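Local coordinates for hypothetical protein BT_3535 (Bacteroides thetaiotaomicron VPI-5482, PDB 3KNY) that is of unknown function, a two-domain member of the BT_3535-like family that is probably a lipoprotein in its natural form, at residues Leu137-Thr146 with Ser158-Tyr167. Sequence-based numbering, arbitrary orientation.
Sequences LGPYIKAAVT and SSSVYTGSPY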
ATOM      1  N   LEU A 137      13.729   6.251 -12.380  1.00 26.75           N
ATOM      2  CA  LEU A 137      13.552   7.227 -13.462  1.00 25.83           C
ATOM      3  C   LEU A 137      12.135   7.791 -13.510  1.00 24.84           C
ATOM      4  O   LEU A 137      11.880   8.629 -14.327  1.00 25.62           O
ATOM      5  CB  LEU A 137      13.938   6.623 -14.825  1.00 24.14           C
ATOM      6  CG  LEU A 137      15.427   6.280 -14.997  1.00 21.93           C
ATOM      7  CD1 LEU A 137      15.660   5.407 -16.218  1.00 16.28           C
ATOM      8  CD2 LEU A 137      16.240   7.553 -15.100  1.00 10.55           C
ATOM      9  N   GLY A 138      11.208   7.333 -12.667  1.00 26.41           N
ATOM     10  CA  GLY A 138       9.861   7.948 -12.604  1.00 27.59           C
ATOM     11  C   GLY A 138       8.615   7.099 -12.863  1.00 28.94           C
ATOM     12  O   GLY A 138       7.607   7.255 -12.176  1.00 29.95           O
ATOM     13  N   PRO A 139       8.647   6.232 -13.886  1.00 29.32           N
ATOM     14  CA  PRO A 139       7.490   5.420 -14.186  1.00 28.83           C
ATOM     15  C   PRO A 139       7.051   4.558 -13.010  1.00 27.58           C
ATOM     16  O   PRO A 139       7.878   4.075 -12.249  1.00 25.08           O
ATOM     17  CB  PRO A 139       7.989   4.566 -15.346  1.00 30.43           C
ATOM     18  CG  PRO A 139       8.907   5.455 -16.042  1.00 29.31           C
ATOM     19  CD  PRO A 139       9.658   6.112 -14.946  1.00 28.79           C
ATOM     20  N   TYR A 140       5.746   4.376 -12.876  1.00 27.85           N
ATOM     21  CA  TYR A 140       5.186   3.723 -11.706  1.00 28.84           C
ATOM     22  C   TYR A 140       4.083   2.727 -12.079  1.00 27.32           C
ATOM     23  O   TYR A 140       3.508   2.814 -13.153  1.00 27.10           O
ATOM     24  CB  TYR A 140       4.618   4.794 -10.751  1.00 29.21           C
ATOM     25  CG  TYR A 140       3.544   5.666 -11.366  1.00 27.71           C
ATOM     26  CD1 TYR A 140       2.284   5.142 -11.685  1.00 33.55           C
ATOM     27  CD2 TYR A 140       3.779   7.016 -11.649  1.00 33.98           C
ATOM     28  CE1 TYR A 140       1.280   5.936 -12.278  1.00 28.96           C
ATOM     29  CE2 TYR A 140       2.777   7.818 -12.252  1.00 30.22           C
ATOM     30  CZ  TYR A 140       1.540   7.260 -12.553  1.00 30.20           C
ATOM     31  OH  TYR A 140       0.552   8.011 -13.112  1.00 37.88           O
ATOM     32  N   ILE A 141       3.794   1.793 -11.181  1.00 25.73           N
ATOM     33  CA  ILE A 141       2.621   0.929 -11.308  1.00 24.38           C
ATOM     34  C   ILE A 141       1.749   1.190 -10.095  1.00 26.74           C
ATOM     35  O   ILE A 141       2.199   1.015  -8.950  1.00 25.81           O
ATOM     36  CB  ILE A 141       2.963  -0.562 -11.298  1.00 23.09           C
ATOM     37  CG1 ILE A 141       3.887  -0.935 -12.464  1.00 20.76           C
ATOM     38  CG2 ILE A 141       1.677  -1.379 -11.317  1.00 14.22           C
ATOM     39  CD1 ILE A 141       4.496  -2.352 -12.299  1.00 23.76           C
ATOM     40  N   LYS A 142       0.512   1.609 -10.342  1.00 27.07           N
ATOM     41  CA  LYS A 142      -0.450   1.840  -9.275  1.00 27.51           C
ATOM     42  C   LYS A 142      -1.659   0.914  -9.368  1.00 26.85           C
ATOM     43  O   LYS A 142      -2.018   0.471 -10.461  1.00 30.24           O
ATOM     44  CB  LYS A 142      -0.936   3.282  -9.345  1.00 28.67           C
ATOM     45  CG  LYS A 142       0.139   4.257  -8.955  1.00 30.28           C
ATOM     46  CD  LYS A 142      -0.364   5.672  -8.906  1.00 29.51           C
ATOM     47  CE  LYS A 142       0.780   6.632  -8.585  1.00 33.24           C
ATOM     48  NZ  LYS A 142       0.240   7.883  -7.987  1.00 39.55           N
ATOM     49  N   ALA A 143      -2.295   0.660  -8.225  1.00 24.49           N
ATOM     50  CA  ALA A 143      -3.538  -0.124  -8.133  1.00 23.46           C
ATOM     51  C   ALA A 143      -4.634   0.794  -7.586  1.00 24.59           C
ATOM     52  O   ALA A 143      -4.366   1.629  -6.714  1.00 26.07           O
ATOM     53  CB  ALA A 143      -3.348  -1.354  -7.224  1.00 20.53           C
ATOM     54  N   ALA A 144      -5.846   0.682  -8.134  1.00 24.46           N
ATOM     55  CA  ALA A 144      -7.043   1.389  -7.627  1.00 23.55           C
ATOM     56  C   ALA A 144      -8.163   0.352  -7.447  1.00 23.46           C
ATOM     57  O   ALA A 144      -8.253  -0.587  -8.184  1.00 25.43           O
ATOM     58  CB  ALA A 144      -7.467   2.462  -8.569  1.00 19.81           C
ATOM     59  N   VAL A 145      -9.031   0.542  -6.475  1.00 25.77           N
ATOM     60  CA  VAL A 145     -10.021  -0.466  -6.092  1.00 26.15           C
ATOM     61  C   VAL A 145     -11.268   0.250  -5.669  1.00 27.97           C
ATOM     62  O   VAL A 145     -11.193   1.221  -4.922  1.00 30.34           O
ATOM     63  CB  VAL A 145      -9.559  -1.270  -4.858  1.00 25.19           C
ATOM     64  CG1 VAL A 145     -10.617  -2.224  -4.446  1.00 25.88           C
ATOM     65  CG2 VAL A 145      -8.286  -2.023  -5.166  1.00 28.13           C
ATOM     66  N   THR A 146     -12.417  -0.229  -6.123  1.00 29.96           N
ATOM     67  CA  THR A 146     -13.691   0.311  -5.674  1.00 31.61           C
ATOM     68  C   THR A 146     -14.376  -0.775  -4.908  1.00 32.20           C
ATOM     69  O   THR A 146     -14.384  -1.909  -5.348  1.00 33.93           O
ATOM     70  CB  THR A 146     -14.547   0.758  -6.838  1.00 32.57           C
ATOM     71  OG1 THR A 146     -13.925   1.900  -7.427  1.00 32.03           O
ATOM     72  CG2 THR A 146     -15.932   1.146  -6.365  1.00 37.29           C
ATOM     73  N   SER A 158     -14.720  -3.253  -8.299  1.00 29.12           N
ATOM     74  CA  SER A 158     -13.874  -2.917  -9.421  1.00 29.67           C
ATOM     75  C   SER A 158     -12.436  -2.825  -8.990  1.00 29.34           C
ATOM     76  O   SER A 158     -12.135  -2.504  -7.846  1.00 30.21           O
ATOM     77  CB  SER A 158     -14.304  -1.591  -9.968  1.00 29.43           C
ATOM     78  OG  SER A 158     -13.177  -0.824 -10.228  1.00 37.36           O
ATOM     79  N   SER A 159     -11.538  -3.089  -9.918  1.00 28.17           N
ATOM     80  CA  SER A 159     -10.128  -3.162  -9.578  1.00 27.53           C
ATOM     81  C   SER A 159      -9.298  -2.813 -10.792  1.00 26.82           C
ATOM     82  O   SER A 159      -9.619  -3.282 -11.863  1.00 24.91           O
ATOM     83  CB  SER A 159      -9.833  -4.584  -9.167  1.00 27.51           C
ATOM     84  OG  SER A 159      -8.446  -4.830  -9.146  1.00 38.82           O
ATOM     85  N   SER A 160      -8.255  -1.985 -10.637  1.00 26.77           N
ATOM     86  CA  SER A 160      -7.426  -1.557 -11.763  1.00 26.54           C
ATOM     87  C   SER A 160      -5.985  -1.462 -11.423  1.00 27.81           C
ATOM     88  O   SER A 160      -5.629  -1.134 -10.296  1.00 29.72           O
ATOM     89  CB  SER A 160      -7.829  -0.189 -12.259  1.00 25.72           C
ATOM     90  OG  SER A 160      -9.216  -0.141 -12.463  1.00 30.50           O
ATOM     91  N   VAL A 161      -5.155  -1.714 -12.430  1.00 27.90           N
ATOM     92  CA  VAL A 161      -3.728  -1.537 -12.333  1.00 28.62           C
ATOM     93  C   VAL A 161      -3.386  -0.644 -13.466  1.00 28.37           C
ATOM     94  O   VAL A 161      -3.827  -0.858 -14.569  1.00 32.57           O
ATOM     95  CB  VAL A 161      -2.965  -2.824 -12.455  1.00 28.81           C
ATOM     96  CG1 VAL A 161      -1.487  -2.525 -12.493  1.00 22.41           C
ATOM     97  CG2 VAL A 161      -3.288  -3.718 -11.259  1.00 34.02           C
ATOM     98  N   TYR A 162      -2.660   0.411 -13.191  1.00 29.67           N
ATOM     99  CA  TYR A 162      -2.281   1.325 -14.258  1.00 29.99           C
ATOM    100  C   TYR A 162      -0.884   1.865 -14.063  1.00 31.24           C
ATOM    101  O   TYR A 162      -0.272   1.768 -12.978  1.00 31.82           O
ATOM    102  CB  TYR A 162      -3.275   2.461 -14.385  1.00 27.55           C
ATOM    103  CG  TYR A 162      -3.425   3.263 -13.141  1.00 27.44           C
ATOM    104  CD1 TYR A 162      -4.226   2.825 -12.102  1.00 33.62           C
ATOM    105  CD2 TYR A 162      -2.794   4.480 -13.007  1.00 32.22           C
ATOM    106  CE1 TYR A 162      -4.380   3.584 -10.955  1.00 31.72           C
ATOM    107  CE2 TYR A 162      -2.938   5.242 -11.871  1.00 27.22           C
ATOM    108  CZ  TYR A 162      -3.723   4.791 -10.848  1.00 28.05           C
ATOM    109  OH  TYR A 162      -3.854   5.564  -9.722  1.00 35.85           O
ATOM    110  N   THR A 163      -0.397   2.455 -15.137  1.00 31.10           N
ATOM    111  CA  THR A 163       0.956   2.876 -15.199  1.00 31.67           C
ATOM    112  C   THR A 163       0.994   4.299 -15.710  1.00 31.46           C
ATOM    113  O   THR A 163       0.028   4.800 -16.239  1.00 32.98           O
ATOM    114  CB  THR A 163       1.719   1.896 -16.077  1.00 31.67           C
ATOM    115  OG1 THR A 163       3.108   2.168 -15.986  1.00 37.88           O
ATOM    116  CG2 THR A 163       1.267   1.991 -17.523  1.00 28.58           C
ATOM    117  N   GLY A 164       2.118   4.960 -15.521  1.00 32.72           N
ATOM    118  CA  GLY A 164       2.284   6.346 -15.940  1.00 30.36           C
ATOM    119  C   GLY A 164       3.631   6.860 -15.467  1.00 30.63           C
ATOM    120  O   GLY A 164       4.462   6.101 -14.937  1.00 30.72           O
ATOM    121  N   SER A 165       3.863   8.144 -15.683  1.00 30.98           N
ATOM    122  CA  SER A 165       5.102   8.785 -15.255  1.00 31.45           C
ATOM    123  C   SER A 165       4.900  10.278 -15.045  1.00 32.52           C
ATOM    124  O   SER A 165       4.134  10.904 -15.757  1.00 32.76           O
ATOM    125  CB  SER A 165       6.197   8.586 -16.311  1.00 29.84           C
ATOM    126  OG  SER A 165       7.335   9.378 -16.012  1.00 25.60           O
ATOM    127  N   PRO A 166       5.613  10.863 -14.083  1.00 34.76           N
ATOM    128  CA  PRO A 166       5.601  12.311 -13.997  1.00 34.29           C
ATOM    129  C   PRO A 166       6.260  12.970 -15.204  1.00 35.20           C
ATOM    130  O   PRO A 166       5.968  14.114 -15.471  1.00 36.05           O
ATOM    131  CB  PRO A 166       6.411  12.590 -12.739  1.00 33.58           C
ATOM    132  CG  PRO A 166       7.322  11.454 -12.631  1.00 37.02           C
ATOM    133  CD  PRO A 166       6.537  10.266 -13.104  1.00 37.27           C
ATOM    134  N   TYR A 167       7.123  12.257 -15.929  1.00 36.86           N
ATOM    135  CA  TYR A 167       7.790  12.817 -17.109  1.00 37.90           C
ATOM    136  C   TYR A 167       7.177  12.289 -18.397  1.00 39.54           C
ATOM    137  O   TYR A 167       6.970  11.089 -18.570  1.00 42.71           O
ATOM    138  CB  TYR A 167       9.302  12.516 -17.097  1.00 37.68           C
ATOM    139  CG  TYR A 167       9.919  12.682 -15.724  1.00 41.47           C
ATOM    140  CD1 TYR A 167       9.928  13.916 -15.097  1.00 38.82           C
ATOM    141  CD2 TYR A 167      10.450  11.595 -15.038  1.00 42.74           C
ATOM    142  CE1 TYR A 167      10.461  14.073 -13.838  1.00 44.91           C
ATOM    143  CE2 TYR A 167      10.982  11.744 -13.766  1.00 45.68           C
ATOM    144  CZ  TYR A 167      10.988  12.987 -13.176  1.00 50.35           C
ATOM    145  OH  TYR A 167      11.522  13.152 -11.919  1.00 58.68           O
TER
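Tyr140 lays its ring over Gly164, its partner in a hydrogen-bonded pair of the antiparallel hairpin formed by strands 140-149 and 154-164. The strand segments run at 164° to each other, Lys142 and Tyr162 exchange N-H...O bonds of 2.8 Å between N and O in both directions, and strand 124-134 flanks 140-149 on its far side. With chi1 at 59°, Tyr140 CG sits between the backbone N and the carbonyl carbon, which swings the ring across to the neighbouring strand; Gly164 CA then lies 4.0 Å from the ring centroid, a CH-pi contact over the face. Tyr162 repeats the conformation (chi1 59°) in the reverse direction, receives Lys142 CB over one face, 3.8 Å from its centroid, and meets Ala144 CB at its edge. The rings touch directly, Tyr140 CE1 to Tyr162 CE2 at 4.3 Å. The extended Lys142 chain runs over both, its CD 3.6 Å from Tyr162 OH and its CE over the Tyr140 face opposite Gly164, offset toward the rim. With an alanine at Tyr140, Gly164 CA would probably lose its CH-pi partner and the Lys142 end be freer to turn.

Beside the Tyr140-Gly164 pair, Tyr140 O accepts a 2.9 Å bond from Thr163 OG1, whereas that from Gly164 N is weak. The chemistry implies two unlike faces: tyrosine rings and lysine methylenes clasp one, while Ile141, Ala143, Val145 and Val161 make the other mainly aliphatic, Ala143 touching strand 188-201 and both valines 177-183.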